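Local coordinates for protein SusD homolog (Bacteroides thetaiotaomicron VPI-5482, PDB 3FDH) that probably binds glycans at the outer membrane as a SusD/RagB-family lipoprotein, helping a partner transporter take them up, at residues T32-A37 and I248-G253; N280-T285 and A423-S428. All blocks are in the same frame, centred on the assembly; numbering follows the deposited sequence.

Contact 1 (T32-A37 and I248-G253); sequences TAFSNA and INPFYG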
# COMPACT_ATOMS: atom_id res chain seq x y z
N THR A 32 -3.10 -12.30 0.91
CA THR A 32 -3.35 -10.96 0.37
C THR A 32 -2.63 -9.89 1.18
O THR A 32 -2.04 -8.95 0.63
CB THR A 32 -4.86 -10.66 0.18
OG1 THR A 32 -5.40 -11.63 -0.73
CG2 THR A 32 -5.05 -9.28 -0.41
N ALA A 33 -2.64 -10.05 2.49
CA ALA A 33 -1.99 -9.08 3.38
C ALA A 33 -0.48 -9.26 3.36
O ALA A 33 0.28 -8.39 2.94
CB ALA A 33 -2.52 -9.22 4.79
N PHE A 34 -0.08 -10.43 3.79
CA PHE A 34 1.35 -10.73 3.98
C PHE A 34 2.23 -10.73 2.72
O PHE A 34 3.32 -10.15 2.72
CB PHE A 34 1.53 -12.06 4.71
CG PHE A 34 2.94 -12.29 5.13
CD1 PHE A 34 3.40 -11.81 6.34
CD2 PHE A 34 3.82 -12.97 4.31
CE1 PHE A 34 4.74 -11.99 6.74
CE2 PHE A 34 5.15 -13.17 4.70
CZ PHE A 34 5.60 -12.68 5.92
N SER A 35 1.76 -11.39 1.67
CA SER A 35 2.56 -11.58 0.46
C SER A 35 2.26 -10.67 -0.72
O SER A 35 3.14 -10.33 -1.51
CB SER A 35 2.39 -13.02 -0.03
OG SER A 35 2.85 -13.95 0.94
N ASN A 36 0.99 -10.32 -0.86
CA ASN A 36 0.52 -9.57 -2.00
C ASN A 36 0.58 -8.08 -1.87
O ASN A 36 1.24 -7.43 -2.67
CB ASN A 36 -0.89 -10.03 -2.36
CG ASN A 36 -0.94 -11.51 -2.67
OD1 ASN A 36 0.12 -12.18 -2.70
ND2 ASN A 36 -2.13 -12.03 -2.90
N ALA A 37 -0.19 -7.55 -0.93
CA ALA A 37 -0.19 -6.09 -0.63
C ALA A 37 1.10 -5.60 0.06
O ALA A 37 1.65 -4.54 -0.29
CB ALA A 37 -1.39 -5.72 0.27
N ILE A 248 5.44 -12.99 11.97
CA ILE A 248 5.85 -11.60 11.80
C ILE A 248 5.30 -10.77 10.66
O ILE A 248 4.83 -11.25 9.65
CB ILE A 248 7.39 -11.53 11.79
CG1 ILE A 248 7.95 -12.02 10.46
CG2 ILE A 248 7.96 -12.31 12.98
CD1 ILE A 248 9.50 -12.24 10.47
N ASN A 249 5.36 -9.47 10.91
CA ASN A 249 4.98 -8.42 9.96
C ASN A 249 5.93 -8.52 8.76
O ASN A 249 7.13 -8.71 8.94
CB ASN A 249 5.05 -7.05 10.67
CG ASN A 249 5.01 -5.87 9.72
OD1 ASN A 249 5.91 -5.70 8.92
ND2 ASN A 249 3.98 -5.02 9.85
N PRO A 250 5.40 -8.36 7.54
CA PRO A 250 6.18 -8.60 6.33
C PRO A 250 7.26 -7.59 5.96
O PRO A 250 8.25 -7.95 5.32
CB PRO A 250 5.11 -8.70 5.25
CG PRO A 250 4.00 -7.83 5.75
CD PRO A 250 3.98 -8.13 7.23
N PHE A 251 7.02 -6.35 6.35
CA PHE A 251 7.95 -5.24 6.19
C PHE A 251 9.13 -5.52 7.16
O PHE A 251 10.31 -5.51 6.79
CB PHE A 251 7.25 -3.90 6.48
CG PHE A 251 8.13 -2.70 6.27
CD1 PHE A 251 8.31 -2.17 5.02
CD2 PHE A 251 8.78 -2.10 7.33
CE1 PHE A 251 9.13 -1.08 4.80
CE2 PHE A 251 9.61 -1.04 7.12
CZ PHE A 251 9.78 -0.50 5.86
N TYR A 252 8.77 -5.76 8.41
CA TYR A 252 9.74 -6.18 9.41
C TYR A 252 10.51 -7.41 8.91
O TYR A 252 11.75 -7.52 9.05
CB TYR A 252 9.04 -6.50 10.75
CG TYR A 252 9.91 -7.26 11.72
CD1 TYR A 252 10.03 -8.65 11.64
CD2 TYR A 252 10.59 -6.60 12.72
CE1 TYR A 252 10.83 -9.33 12.53
CE2 TYR A 252 11.39 -7.27 13.60
CZ TYR A 252 11.51 -8.63 13.50
OH TYR A 252 12.29 -9.30 14.40
N GLY A 253 9.76 -8.29 8.26
CA GLY A 253 10.29 -9.56 7.76
C GLY A 253 11.37 -9.38 6.75
O GLY A 253 12.42 -10.06 6.79
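Phe-34 reaches from helix 21-37 to the start of helix 250-258 and lays its ring against Pro-250. CB of the proline sits over one face of that ring, 3.9 Å from its centroid and 23° off the normal, a CH-pi contact displaced toward the rim. There CE1 of Phe-34 is 3.6 Å from Pro-250 CB. The same CB also touches the backbone O of Phe-34, 3.4 Å away. At the ring's edge, in its plane, the carbonyl O of Ile-248 stands 3.0 Å from CE1 of Phe-34, a close approach, consistent with the positively polarised ring edge facing an oxygen. The ring gets there because CG is anti to the backbone N (chi1 -170°), which carries it out along the proline. Replacing Phe-34 by an alanine is likely to strip one side of Pro-250 of its aromatic cover and leave the Ile-248 carbonyl without the ring edge. Behind this first shell, Asn-249 is the N-cap of helix 250-258: its OD1 accepts a nearly straight bond from Tyr-252 N, 2.9 Å, and a weak one from Phe-251 N. Its ND2 donates to the carbonyl of Ala-328, which ties the cap to another loop. Thr-330 of strand 330-331 touches both Ala-33 and Pro-250. Across the contact the phenyl ring meets a proline CB over one face and a carbonyl oxygen at its edge; the cap of Asn-249 helps fix the helix start that presents Pro-250.

Contact 2 (N280-T285 and A423-S428); sequences NRAFFT and AMWGAS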
# COMPACT_ATOMS: atom_id res chain seq x y z
N ASN A 280 11.80 13.59 14.60
CA ASN A 280 12.61 13.43 15.77
C ASN A 280 12.38 12.12 16.46
O ASN A 280 12.91 11.87 17.52
CB ASN A 280 12.25 14.51 16.76
CG ASN A 280 13.29 14.69 17.81
OD1 ASN A 280 14.50 14.56 17.53
ND2 ASN A 280 12.87 14.97 19.03
N ARG A 281 11.62 11.27 15.82
CA ARG A 281 11.19 10.08 16.51
C ARG A 281 11.21 8.76 15.77
O ARG A 281 11.32 7.71 16.40
CB ARG A 281 9.79 10.38 17.04
CG ARG A 281 9.23 9.34 17.88
CD ARG A 281 8.11 9.86 18.73
NE ARG A 281 7.49 8.73 19.43
CZ ARG A 281 8.00 8.12 20.50
NH1 ARG A 281 9.15 8.52 21.00
NH2 ARG A 281 7.39 7.09 21.03
N ALA A 282 11.21 8.81 14.43
CA ALA A 282 11.08 7.62 13.60
C ALA A 282 12.37 7.12 12.93
O ALA A 282 12.33 6.36 11.97
CB ALA A 282 10.02 7.87 12.52
N PHE A 283 13.49 7.54 13.45
CA PHE A 283 14.82 7.17 12.92
C PHE A 283 15.78 6.67 13.96
O PHE A 283 15.88 7.21 15.05
CB PHE A 283 15.46 8.35 12.16
CG PHE A 283 14.69 8.77 10.95
CD1 PHE A 283 14.70 8.01 9.81
CD2 PHE A 283 13.98 9.95 10.95
CE1 PHE A 283 13.97 8.39 8.70
CE2 PHE A 283 13.25 10.34 9.84
CZ PHE A 283 13.26 9.56 8.70
N PHE A 284 16.49 5.60 13.59
CA PHE A 284 17.51 4.98 14.38
C PHE A 284 18.84 4.93 13.62
O PHE A 284 18.91 4.71 12.41
CB PHE A 284 17.19 3.53 14.81
CG PHE A 284 15.85 3.35 15.50
CD1 PHE A 284 15.30 4.33 16.29
CD2 PHE A 284 15.21 2.11 15.40
CE1 PHE A 284 14.08 4.12 16.94
CE2 PHE A 284 14.00 1.88 16.05
CZ PHE A 284 13.43 2.90 16.82
N THR A 285 19.90 5.13 14.38
CA THR A 285 21.24 5.08 13.83
C THR A 285 21.65 3.65 13.50
O THR A 285 20.96 2.68 13.84
CB THR A 285 22.30 5.57 14.87
OG1 THR A 285 22.36 4.64 15.96
CG2 THR A 285 21.99 7.00 15.38
N ALA A 423 1.90 10.33 5.75
CA ALA A 423 1.13 9.40 6.60
C ALA A 423 1.29 7.93 6.27
O ALA A 423 1.19 7.06 7.11
CB ALA A 423 -0.36 9.73 6.54
N MSE A 424 1.53 7.68 5.00
CA MSE A 424 1.54 6.33 4.41
C MSE A 424 2.92 5.65 4.37
O MSE A 424 3.12 4.52 3.94
CB MSE A 424 0.73 6.35 3.12
CG MSE A 424 -0.70 6.59 3.38
SE MSE A 424 -1.91 6.59 1.90
CE MSE A 424 -1.97 4.70 1.43
N TRP A 425 3.84 6.35 5.02
CA TRP A 425 5.19 5.84 5.35
C TRP A 425 5.05 5.07 6.66
O TRP A 425 4.52 5.56 7.64
CB TRP A 425 6.13 7.01 5.60
CG TRP A 425 7.47 6.65 6.10
CD1 TRP A 425 8.29 5.69 5.59
CD2 TRP A 425 8.20 7.30 7.14
NE1 TRP A 425 9.49 5.66 6.26
CE2 TRP A 425 9.45 6.63 7.24
CE3 TRP A 425 7.93 8.39 8.01
CZ2 TRP A 425 10.42 7.01 8.14
CZ3 TRP A 425 8.87 8.72 8.93
CH2 TRP A 425 10.12 8.06 8.98
N GLY A 426 5.56 3.87 6.67
CA GLY A 426 5.53 2.99 7.82
C GLY A 426 5.81 1.52 7.57
O GLY A 426 6.45 1.15 6.56
N ALA A 427 5.31 0.71 8.49
CA ALA A 427 5.43 -0.76 8.47
C ALA A 427 4.08 -1.37 8.12
O ALA A 427 3.86 -2.60 8.24
CB ALA A 427 5.89 -1.27 9.89
N SER A 428 3.17 -0.51 7.69
CA SER A 428 1.76 -0.89 7.44
C SER A 428 1.42 -1.49 6.07
O SER A 428 0.28 -1.93 5.85
CB SER A 428 0.81 0.29 7.72
OG SER A 428 0.99 0.80 9.03
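Trp-425 meets Ala-282 and Phe-283 with the far end of its indole, from the loop that joins helix 412-423 to helix 431-443. Just before it, selenomethionine Met-424 is the first residue to leave helical geometry after Ala-423, and its side chain packs instead on Tyr-51 and on helix 335-348. At Trp-425 the chain is extended, and CG anti to the backbone N (chi1 173°) sends the indole toward 280-285. Its CH2 is 3.5 Å from CB of Ala-282 and equally 3.5 Å from CZ of Phe-283, so one corner of the six-membered ring touches both the methyl and the phenyl. The two rings cross obliquely, centroids 5.3 Å apart and planes at 32°. Leu-271 of helix 265-274 touches both the Phe-283 and the Trp-425 side chains, Phe-322 meets the indole edge-to-face, and NE1 donates to Glu-52 OE2, which satisfies the one polar atom of this buried side chain. Beyond Gly-426, OG of Ser-428 bonds elsewhere, to Asn-367. This is a small buried aromatic cluster, joining an interhelical loop of the helix-rich SusD-like fold to the short antiparallel strand pair 283-284 and 319-320.

In the fold
Contact 2 is wholly buried, whereas contact 1 is only partly so: Phe-34 and Ile-248 remain partly exposed, although contact 1 lies nearer the centre of the chain. Both depend on aromatic and apolar packing, but contact 1 joins a helix to the capped first turn of another and the residue pair before it, while contact 2 joins a loop to a short strand. Their centres are about 17 Å apart, and the segments 248-253 and 423-428 meet directly: Asn-249 ND2 lies 2.9 Å from Ala-427 O, a probable hydrogen bond, and the ring of Phe-251 packs on Gly-426 and Ala-427. The start of helix 250-258 therefore bridges the N-terminal helix 21-37 and the loop carrying Trp-425.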